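Side-chain contacts in pectate lyase (Paenibacillus sp. 0602, PDB 5GT5), which cleaves polygalacturonate by elimination, probably within the chain and also in partly methylated pectins, most likely with calcium as cofactor: residues 251-256 with 358-363; 40-45 with 50-55; 229-234 with 302-307. The protein carries 1 engineered substitution. All coordinates share one frame; numbering follows the deposited sequence.

Interaction 1: 251-256 with 358-363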
# COMPACT_ATOMS: atom_id res chain seq x y z
N ALA A 251 -17.77 -5.48 -4.74
CA ALA A 251 -18.86 -5.64 -5.70
C ALA A 251 -19.32 -7.06 -5.94
O ALA A 251 -20.37 -7.27 -6.53
CB ALA A 251 -18.49 -5.01 -7.02
N THR A 252 -18.54 -8.05 -5.51
CA THR A 252 -18.88 -9.45 -5.78
C THR A 252 -19.04 -10.22 -4.48
O THR A 252 -18.18 -10.16 -3.61
CB THR A 252 -17.78 -10.10 -6.61
OG1 THR A 252 -17.54 -9.31 -7.79
CG2 THR A 252 -18.19 -11.54 -7.03
N SER A 253 -20.13 -10.97 -4.35
CA SER A 253 -20.40 -11.67 -3.11
C SER A 253 -19.31 -12.71 -2.78
O SER A 253 -18.88 -13.51 -3.64
CB SER A 253 -21.78 -12.33 -3.21
OG SER A 253 -22.17 -12.82 -1.97
N ASP A 254 -18.86 -12.66 -1.53
CA ASP A 254 -17.97 -13.65 -0.90
C ASP A 254 -16.61 -13.80 -1.59
O ASP A 254 -15.94 -14.83 -1.46
CB ASP A 254 -18.66 -15.03 -0.83
CG ASP A 254 -19.83 -15.09 0.16
OD1 ASP A 254 -19.84 -14.40 1.21
OD2 ASP A 254 -20.76 -15.90 -0.12
N GLU A 255 -16.12 -12.75 -2.21
CA GLU A 255 -14.77 -12.78 -2.74
C GLU A 255 -13.77 -12.53 -1.65
O GLU A 255 -13.93 -11.60 -0.87
CB GLU A 255 -14.62 -11.67 -3.76
CG GLU A 255 -15.13 -11.98 -5.13
CD GLU A 255 -14.33 -13.10 -5.80
OE1 GLU A 255 -13.08 -13.15 -5.62
OE2 GLU A 255 -14.96 -13.92 -6.50
N SER A 256 -12.72 -13.34 -1.60
CA SER A 256 -11.75 -13.19 -0.53
C SER A 256 -11.04 -11.84 -0.51
O SER A 256 -10.66 -11.34 0.57
CB SER A 256 -10.75 -14.37 -0.56
OG SER A 256 -9.91 -14.28 -1.71
N ALA A 358 -26.25 -16.42 8.21
CA ALA A 358 -25.29 -15.53 8.88
C ALA A 358 -24.08 -15.18 8.04
O ALA A 358 -23.43 -14.15 8.27
CB ALA A 358 -24.86 -16.12 10.23
N THR A 359 -23.75 -16.04 7.08
CA THR A 359 -22.61 -15.78 6.20
C THR A 359 -22.79 -14.45 5.48
O THR A 359 -21.80 -13.77 5.16
CB THR A 359 -22.45 -16.91 5.16
OG1 THR A 359 -22.35 -18.16 5.86
CG2 THR A 359 -21.21 -16.73 4.32
N TYR A 360 -24.04 -14.06 5.26
CA TYR A 360 -24.34 -12.81 4.57
C TYR A 360 -24.47 -11.59 5.50
O TYR A 360 -24.60 -10.45 5.05
CB TYR A 360 -25.57 -12.97 3.67
CG TYR A 360 -25.29 -13.82 2.45
CD1 TYR A 360 -24.56 -13.31 1.38
CD2 TYR A 360 -25.68 -15.16 2.40
CE1 TYR A 360 -24.27 -14.10 0.28
CE2 TYR A 360 -25.39 -15.95 1.31
CZ TYR A 360 -24.69 -15.41 0.25
OH TYR A 360 -24.39 -16.18 -0.86
N THR A 361 -24.42 -11.82 6.81
CA THR A 361 -24.52 -10.73 7.78
C THR A 361 -23.19 -10.05 8.02
O THR A 361 -22.15 -10.69 8.14
CB THR A 361 -25.04 -11.28 9.12
OG1 THR A 361 -26.31 -11.89 8.89
CG2 THR A 361 -25.19 -10.15 10.17
N GLY A 362 -23.20 -8.71 8.04
CA GLY A 362 -22.03 -7.97 8.43
C GLY A 362 -22.17 -7.41 9.84
O GLY A 362 -23.27 -7.44 10.44
N LYS A 363 -21.04 -6.94 10.38
CA LYS A 363 -20.99 -6.28 11.68
C LYS A 363 -21.11 -4.79 11.49
O LYS A 363 -20.47 -4.21 10.62
CB LYS A 363 -19.68 -6.58 12.39
CG LYS A 363 -19.43 -8.08 12.65
CD LYS A 363 -18.02 -8.40 13.14
CE LYS A 363 -16.99 -8.29 12.01
NZ LYS A 363 -15.65 -8.66 12.52
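The Y360 ring meets S253 at its edge: S253 OG lies in the ring plane, 3.3 Å from Y360 CE1. The D254 carboxylate comes in obliquely, near the phenol end, with D254 OD2 3.7 Å from Y360 OH and the carboxylate plane turned 35° from the ring. Neither approach amounts to a hydrogen bond. In the parallel beta-helix of this polysaccharide lyase 1 enzyme, both segments belong to loops between strands, one after strand 248-249 and the other before strand 363-367.

A type II turn from T252 to E255 presents the two polar side chains, with D254 at its third position, where phi is positive. S253 OG stands anti to the backbone N (chi1 -170°), which carries it out to the ring. E330 bonds to both residues, OE1 to D254 N and OE2 to S253 OG, while its backbone is bonded to that of Y360. One residue thus ties both loops together. The S253 side chain is about 12 Å from that of R276, the probable active-site arginine. Beside the ring, the D254 and T359 side chains cross at about a right angle, D254 OD1 resting 4.1 Å from the methyl T359 CG2.

Interaction 2: 40-45 with 50-55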
# COMPACT_ATOMS: atom_id res chain seq x y z
N ALA A 40 -5.98 13.37 -21.96
CA ALA A 40 -5.56 12.10 -22.50
C ALA A 40 -4.05 11.94 -22.51
O ALA A 40 -3.52 10.87 -22.18
CB ALA A 40 -6.11 11.91 -23.88
N LEU A 41 -3.35 13.01 -22.86
CA LEU A 41 -1.90 12.95 -22.84
C LEU A 41 -1.34 12.84 -21.43
O LEU A 41 -0.42 12.06 -21.19
CB LEU A 41 -1.31 14.17 -23.53
CG LEU A 41 -1.53 14.21 -25.05
CD1 LEU A 41 -1.04 15.56 -25.63
CD2 LEU A 41 -0.82 13.05 -25.72
N ALA A 42 -1.93 13.57 -20.48
CA ALA A 42 -1.46 13.59 -19.10
C ALA A 42 -1.68 12.26 -18.39
O ALA A 42 -0.82 11.83 -17.61
CB ALA A 42 -2.15 14.69 -18.34
N LEU A 43 -2.82 11.61 -18.65
CA LEU A 43 -3.22 10.41 -17.91
C LEU A 43 -2.93 9.11 -18.65
O LEU A 43 -3.32 8.03 -18.20
CB LEU A 43 -4.70 10.49 -17.49
CG LEU A 43 -4.97 11.55 -16.44
CD1 LEU A 43 -6.48 11.50 -16.15
CD2 LEU A 43 -4.14 11.37 -15.15
N LYS A 44 -2.21 9.19 -19.77
CA LYS A 44 -1.77 7.99 -20.51
C LYS A 44 -0.89 7.14 -19.60
O LYS A 44 -0.06 7.69 -18.88
CB LYS A 44 -0.98 8.39 -21.77
CG LYS A 44 -0.69 7.21 -22.70
CD LYS A 44 -0.01 7.71 -23.98
CE LYS A 44 0.30 6.55 -24.92
NZ LYS A 44 -0.91 5.90 -25.42
N LYS A 45 -1.11 5.83 -19.62
CA LYS A 45 -0.29 4.94 -18.78
C LYS A 45 1.19 5.21 -19.00
O LYS A 45 1.66 5.38 -20.14
CB LYS A 45 -0.64 3.47 -19.11
CG LYS A 45 0.10 2.45 -18.27
CD LYS A 45 -0.36 1.04 -18.69
CE LYS A 45 0.51 -0.03 -18.02
NZ LYS A 45 0.22 -1.40 -18.57
N LYS A 50 2.88 13.76 -12.46
CA LYS A 50 2.64 13.78 -11.02
C LYS A 50 1.46 14.63 -10.61
O LYS A 50 0.74 14.23 -9.68
CB LYS A 50 3.90 14.30 -10.31
CG LYS A 50 5.12 13.40 -10.48
CD LYS A 50 4.92 12.21 -9.53
CE LYS A 50 5.56 10.93 -9.95
NZ LYS A 50 5.19 9.89 -8.92
N VAL A 51 1.25 15.78 -11.26
CA VAL A 51 0.13 16.66 -10.94
C VAL A 51 -0.58 17.00 -12.22
O VAL A 51 0.06 17.41 -13.20
CB VAL A 51 0.58 17.94 -10.22
CG1 VAL A 51 -0.59 18.90 -10.04
CG2 VAL A 51 1.26 17.61 -8.89
N VAL A 52 -1.90 16.83 -12.20
CA VAL A 52 -2.79 17.28 -13.27
C VAL A 52 -3.68 18.40 -12.71
O VAL A 52 -4.48 18.15 -11.78
CB VAL A 52 -3.65 16.11 -13.82
CG1 VAL A 52 -4.66 16.66 -14.84
CG2 VAL A 52 -2.77 15.01 -14.44
N GLU A 53 -3.52 19.63 -13.23
CA GLU A 53 -4.39 20.74 -12.87
C GLU A 53 -5.42 20.92 -13.97
O GLU A 53 -5.09 21.32 -15.09
CB GLU A 53 -3.64 22.05 -12.65
CG GLU A 53 -4.60 23.13 -12.09
CD GLU A 53 -3.98 24.48 -11.90
OE1 GLU A 53 -2.74 24.61 -11.97
OE2 GLU A 53 -4.75 25.43 -11.66
N ILE A 54 -6.68 20.61 -13.66
CA ILE A 54 -7.80 20.85 -14.56
C ILE A 54 -8.09 22.36 -14.50
O ILE A 54 -8.30 22.90 -13.42
CB ILE A 54 -9.04 20.07 -14.07
CG1 ILE A 54 -8.68 18.59 -13.90
CG2 ILE A 54 -10.25 20.30 -14.98
CD1 ILE A 54 -8.29 17.95 -15.18
N MET A 55 -8.08 23.03 -15.64
CA MET A 55 -8.10 24.49 -15.67
C MET A 55 -9.50 25.07 -15.84
O MET A 55 -9.73 26.25 -15.55
CB MET A 55 -7.20 25.00 -16.81
CG MET A 55 -5.74 24.50 -16.74
SD MET A 55 -4.96 24.92 -15.19
CE MET A 55 -4.82 26.71 -15.39
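V52 is the residue through which strand 51-54 touches A42 and L43 near the end of helix 36-43. The segment starts at K50, whose NZ bonds to the backbone oxygens of N100 and G101, just before strand 102-106. V51 packs away from the helix, against Y30, F105 and L442.

At V52 the alternation brings a side chain round to the helix. Its CG1 is anti to the backbone N (chi1 174°), which leaves CG2 beside that N and aimed at the helix. Two carbons meet this one methyl: A42 CB and L43 CD2, each 4.0 Å from V52 CG2. Seen from CG2 they lie in directions about 79° apart, while A42 CB and L43 CD2 are 5.0 Å from each other; the methyl is bracketed by two successive side chains. A42 offers its CB directly, on a backbone whose CA is 7.0 Å from V52 CA. In L43, with chi2 at 179°, CD1 continues the chain and CD2 is the side branch that meets V52 CG2; the L43 side chain also packs on V96, L102 and I104.

E53 reverses direction again, its carboxylate bound to K438 by a salt bridge and to Y30 OH. I54 returns to the side of V52, and both touch V33 of strand 30-33. With strands 30-33, 51-54 and 102-106 running parallel and the helix packed on the face that carries V52, the arrangement is consistent with the N-terminal helical cap over the core of a pectate lyase parallel beta-helix.

Interaction 3: 229-234 with 302-307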
# COMPACT_ATOMS: atom_id res chain seq x y z
N VAL A 229 -51.24 3.96 -13.26
CA VAL A 229 -50.47 4.43 -12.13
C VAL A 229 -50.83 5.85 -11.73
O VAL A 229 -51.06 6.11 -10.55
CB VAL A 229 -48.95 4.32 -12.41
CG1 VAL A 229 -48.12 4.81 -11.22
CG2 VAL A 229 -48.58 2.90 -12.74
N GLY A 230 -50.86 6.78 -12.68
CA GLY A 230 -51.34 8.13 -12.38
C GLY A 230 -50.31 9.11 -11.86
O GLY A 230 -50.66 10.12 -11.24
N LEU A 231 -49.02 8.82 -12.08
CA LEU A 231 -48.00 9.80 -11.71
C LEU A 231 -47.97 10.94 -12.69
O LEU A 231 -48.05 10.75 -13.90
CB LEU A 231 -46.62 9.13 -11.71
CG LEU A 231 -46.41 8.22 -10.50
CD1 LEU A 231 -45.27 7.20 -10.81
CD2 LEU A 231 -46.09 8.99 -9.22
N SER A 232 -47.81 12.15 -12.16
CA SER A 232 -47.62 13.31 -13.03
C SER A 232 -46.15 13.42 -13.48
O SER A 232 -45.25 12.80 -12.93
CB SER A 232 -48.03 14.58 -12.28
OG SER A 232 -47.10 14.86 -11.24
N LYS A 233 -45.90 14.22 -14.51
CA LYS A 233 -44.52 14.50 -14.91
C LYS A 233 -43.73 15.09 -13.74
O LYS A 233 -42.60 14.68 -13.49
CB LYS A 233 -44.54 15.46 -16.11
CG LYS A 233 -43.23 16.06 -16.52
CD LYS A 233 -43.45 17.06 -17.67
CE LYS A 233 -44.40 18.18 -17.25
NZ LYS A 233 -45.14 18.80 -18.41
N GLU A 234 -44.34 16.00 -13.01
CA GLU A 234 -43.73 16.60 -11.85
C GLU A 234 -43.42 15.55 -10.78
O GLU A 234 -42.34 15.58 -10.20
CB GLU A 234 -44.63 17.71 -11.29
CG GLU A 234 -44.79 18.90 -12.26
CD GLU A 234 -45.89 18.72 -13.38
OE1 GLU A 234 -46.67 17.72 -13.42
OE2 GLU A 234 -45.97 19.65 -14.23
N THR A 302 -44.03 10.48 -0.60
CA THR A 302 -45.46 10.74 -0.31
C THR A 302 -46.30 10.80 -1.58
O THR A 302 -47.54 10.68 -1.51
CB THR A 302 -45.68 12.04 0.49
OG1 THR A 302 -45.40 13.19 -0.33
CG2 THR A 302 -44.84 12.04 1.79
N ARG A 303 -45.66 10.99 -2.73
CA ARG A 303 -46.36 11.03 -4.02
C ARG A 303 -46.73 9.66 -4.52
O ARG A 303 -47.52 9.55 -5.48
CB ARG A 303 -45.50 11.77 -5.08
CG ARG A 303 -45.08 13.19 -4.69
CD ARG A 303 -44.01 13.67 -5.66
NE ARG A 303 -43.53 15.02 -5.34
CZ ARG A 303 -43.87 16.12 -6.03
NH1 ARG A 303 -44.69 16.05 -7.06
NH2 ARG A 303 -43.35 17.28 -5.67
N ILE A 304 -46.21 8.59 -3.90
CA ILE A 304 -46.57 7.25 -4.33
C ILE A 304 -47.41 6.58 -3.25
O ILE A 304 -46.89 6.21 -2.22
CB ILE A 304 -45.35 6.34 -4.65
CG1 ILE A 304 -44.38 7.03 -5.61
CG2 ILE A 304 -45.81 5.01 -5.25
CD1 ILE A 304 -43.04 6.24 -5.83
N THR A 305 -48.71 6.45 -3.49
CA THR A 305 -49.54 5.78 -2.52
C THR A 305 -49.38 4.27 -2.63
O THR A 305 -48.80 3.77 -3.60
CB THR A 305 -51.02 6.12 -2.71
OG1 THR A 305 -51.48 5.54 -3.95
CG2 THR A 305 -51.25 7.63 -2.70
N SER A 306 -49.92 3.54 -1.66
CA SER A 306 -49.82 2.09 -1.67
C SER A 306 -50.36 1.48 -2.95
O SER A 306 -49.74 0.58 -3.52
CB SER A 306 -50.53 1.48 -0.46
OG SER A 306 -50.01 2.01 0.74
N GLY A 307 -51.51 1.95 -3.41
CA GLY A 307 -52.09 1.41 -4.63
C GLY A 307 -51.27 1.74 -5.87
O GLY A 307 -51.18 0.93 -6.80
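L231 touches R303 and I304 through one branch, CD2. From CB, which is still 6.3 Å from R303 O, the chain steps to CG, placed anti to the carbonyl carbon (chi1 -75°), and the gap between L231 CG and R303 O closes to 5.3 Å. There the chain forks. L231 CD1 remains 5.3 Å from I304 CG1, whereas L231 CD2 arrives 4.0 Å from R303 O and 4.4 Å from I304 CG1. The methyl thus lies against a backbone carbonyl and an apolar side chain at once, a van der Waals contact with no polar bond in it. I236, I239, L224 and M308 also pack on L231, in keeping with its burial, and I239 touches I304 as well.

These segments belong to helical excursions from the parallel beta-helix: 229-234 leads into helix 233-241, and segment 302-307 leads into helix 306-314. S232 is the N-cap of the first helix, its OG bonded to D235 N, and T305 holds the same position on the second with a weak bond from OG1 to M308 N.

At the solvent-exposed end of the contact R303 takes over. Its chain runs extended from CG to NE and carries the guanidinium alongside the first turn of helix 233-241, where R303 NH1 stands 4.0 Å from E234 O, obliquely and without a hydrogen bond. The charge is met by D235, whose OD1 forms a salt bridge with NH1. The E234 carboxylate is not part of that bridge: E234 OE1 is 6.9 Å from R303 NH1.

Interaction 2 is the buried one: all three touching residues are inside, and its chemistry is methyl against methyl. Interaction 1 lies at the surface, where hydroxyl, carboxylate and aromatic ring meet and E330 supplies the bonds that join the loops. Interaction 3 combines both characters, apolar at L231 and I304, charged where R303 and E234 are exposed. No element is common to them: a helix and strand near the N-terminus, two inter-strand loops, and the starts of two peripheral helices. Interactions 2 and 3 lie on opposite sides of the chain's centre, their own centres 46 Å apart. Along the chain interactions 1 and 3 alternate their segments, yet their nearest atoms stay about 26 Å apart.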